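Local atomic coordinates of type III CBASS phage resistance system CD-NTase-associated protein Cap8 (Pseudomonas aeruginosa, PDB entry 6P8P), a protein that is a bacterial HORMA-domain protein of a type III CBASS system and probably helps control a cGAS-like nucleotidyltransferase during defence against bacteriophages. Residues S58-V62 / I126-L130. The protein carries 2 engineered substitutions. Residues are numbered along the deposited sequence; the frame is centred on the assembly and turned at random.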
loop_
_atom_site.group_PDB
_atom_site.type_symbol
_atom_site.label_atom_id
_atom_site.label_comp_id
_atom_site.label_asym_id
_atom_site.label_seq_id
_atom_site.Cartn_x
_atom_site.Cartn_y
_atom_site.Cartn_z
ATOM N N SER A 58 -18.688 -0.089 2.554
ATOM C CA SER A 58 -19.806 -0.910 3.000
ATOM C C SER A 58 -19.405 -2.001 3.978
ATOM O O SER A 58 -20.264 -2.777 4.400
ATOM C CB SER A 58 -20.528 -1.539 1.803
ATOM O OG SER A 58 -21.036 -0.520 0.965
ATOM N N ALA A 59 -18.133 -2.083 4.349
ATOM C CA ALA A 59 -17.615 -3.058 5.264
ATOM C C ALA A 59 -16.679 -2.244 6.156
ATOM O O ALA A 59 -15.768 -1.597 5.641
ATOM C CB ALA A 59 -16.861 -4.191 4.588
ATOM N N PRO A 60 -16.842 -2.280 7.473
ATOM C CA PRO A 60 -16.064 -1.359 8.323
ATOM C C PRO A 60 -14.645 -1.840 8.614
ATOM O O PRO A 60 -14.345 -3.027 8.623
ATOM C CB PRO A 60 -16.896 -1.282 9.612
ATOM C CG PRO A 60 -17.591 -2.644 9.674
ATOM C CD PRO A 60 -17.880 -3.017 8.233
ATOM N N ILE A 61 -13.763 -0.868 8.826
ATOM C CA ILE A 61 -12.549 -1.091 9.602
ATOM C C ILE A 61 -12.963 -1.325 11.048
ATOM O O ILE A 61 -13.742 -0.549 11.611
ATOM C CB ILE A 61 -11.610 0.120 9.482
ATOM C CG1 ILE A 61 -11.129 0.268 8.055
ATOM C CG2 ILE A 61 -10.471 -0.047 10.478
ATOM C CD1 ILE A 61 -10.578 1.653 7.724
ATOM N N VAL A 62 -12.537 -2.441 11.633
ATOM C CA VAL A 62 -12.986 -2.793 12.982
ATOM C C VAL A 62 -11.821 -2.863 13.938
ATOM O O VAL A 62 -10.921 -3.688 13.763
ATOM C CB VAL A 62 -13.752 -4.118 13.012
ATOM C CG1 VAL A 62 -14.240 -4.388 14.433
ATOM C CG2 VAL A 62 -14.914 -4.083 12.034
ATOM N N ILE A 126 -4.989 -7.113 10.742
ATOM C CA ILE A 126 -5.233 -8.145 9.747
ATOM C C ILE A 126 -6.265 -7.626 8.754
ATOM O O ILE A 126 -6.890 -6.588 8.958
ATOM C CB ILE A 126 -5.696 -9.463 10.388
ATOM C CG1 ILE A 126 -6.981 -9.250 11.190
ATOM C CG2 ILE A 126 -4.605 -9.999 11.313
ATOM C CD1 ILE A 126 -7.540 -10.527 11.810
ATOM N N ALA A 127 -6.430 -8.371 7.665
ATOM C CA ALA A 127 -7.405 -8.059 6.641
ATOM C C ALA A 127 -8.377 -9.216 6.473
ATOM O O ALA A 127 -8.036 -10.383 6.666
ATOM C CB ALA A 127 -6.712 -7.760 5.310
ATOM N N ARG A 128 -9.581 -8.875 6.083
ATOM C CA ARG A 128 -10.612 -9.859 5.797
ATOM C C ARG A 128 -11.309 -9.548 4.488
ATOM O O ARG A 128 -11.365 -8.395 4.061
ATOM C CB ARG A 128 -11.674 -9.906 6.920
ATOM C CG ARG A 128 -12.518 -8.677 6.937
ATOM C CD ARG A 128 -13.505 -8.654 8.115
ATOM N NE ARG A 128 -14.535 -7.634 7.903
ATOM C CZ ARG A 128 -14.380 -6.338 8.176
ATOM N NH1 ARG A 128 -13.235 -5.894 8.696
ATOM N NH2 ARG A 128 -15.353 -5.486 7.905
ATOM N N ASP A 129 -11.840 -10.600 3.852
ATOM C CA ASP A 129 -12.763 -10.476 2.732
ATOM C C ASP A 129 -13.908 -9.552 3.092
ATOM O O ASP A 129 -14.626 -9.785 4.066
ATOM C CB ASP A 129 -13.271 -11.885 2.382
ATOM C CG ASP A 129 -14.369 -11.900 1.322
ATOM O OD1 ASP A 129 -14.820 -10.841 0.853
ATOM O OD2 ASP A 129 -14.794 -13.018 0.970
ATOM N N LEU A 130 -14.069 -8.481 2.314
ATOM C CA LEU A 130 -15.031 -7.456 2.691
ATOM C C LEU A 130 -16.478 -7.908 2.527
ATOM O O LEU A 130 -17.384 -7.152 2.904
ATOM C CB LEU A 130 -14.783 -6.164 1.899
ATOM C CG LEU A 130 -14.824 -6.185 0.378
ATOM C CD1 LEU A 130 -16.226 -6.296 -0.172
ATOM C CD2 LEU A 130 -14.152 -4.895 -0.151
#
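The guanidinium of Arg128 meets Pro60 edge-on: Pro60 O lies 1° out of the guanidinium plane, and the backbone N of Pro60 also sits at the edge, in plane. Ala59 CB and Val62 CG2 come at the group obliquely. Both terminal nitrogens grip the one carbonyl oxygen. Arg128 NH2 gives the shorter bond, 2.8 Å to Pro60 O with an N-H...O angle of 156°, and reaches a lone pair in the carbonyl plane. Arg128 NH1 stands 3.1 Å from Pro60 O, nearly along the C=O axis, but its bond is more bent, at 136°. An extended chain from CG to NE carries the group across from strand 125-129, an outermost strand, within this chain, of the mixed sheet of this HORMA domain. Strand 101-106 intervenes between it and strand 61-64, and the arginine bridges over this neighbour, Arg128 NH1 also bonding to Ser103 OG. Arg128 NE binds Gln132 O, so all three nitrogens have acceptors, which should fix the group's rotation. Pro60 CD also touches Arg128 NH2, at 3.5 Å. Just before strand 61-64 and just after strand 125-129, Ala59 CB makes an apolar contact with Leu130 CB at 3.9 Å; the same CB lies 3.4 Å from the carbonyl oxygen Leu130 O.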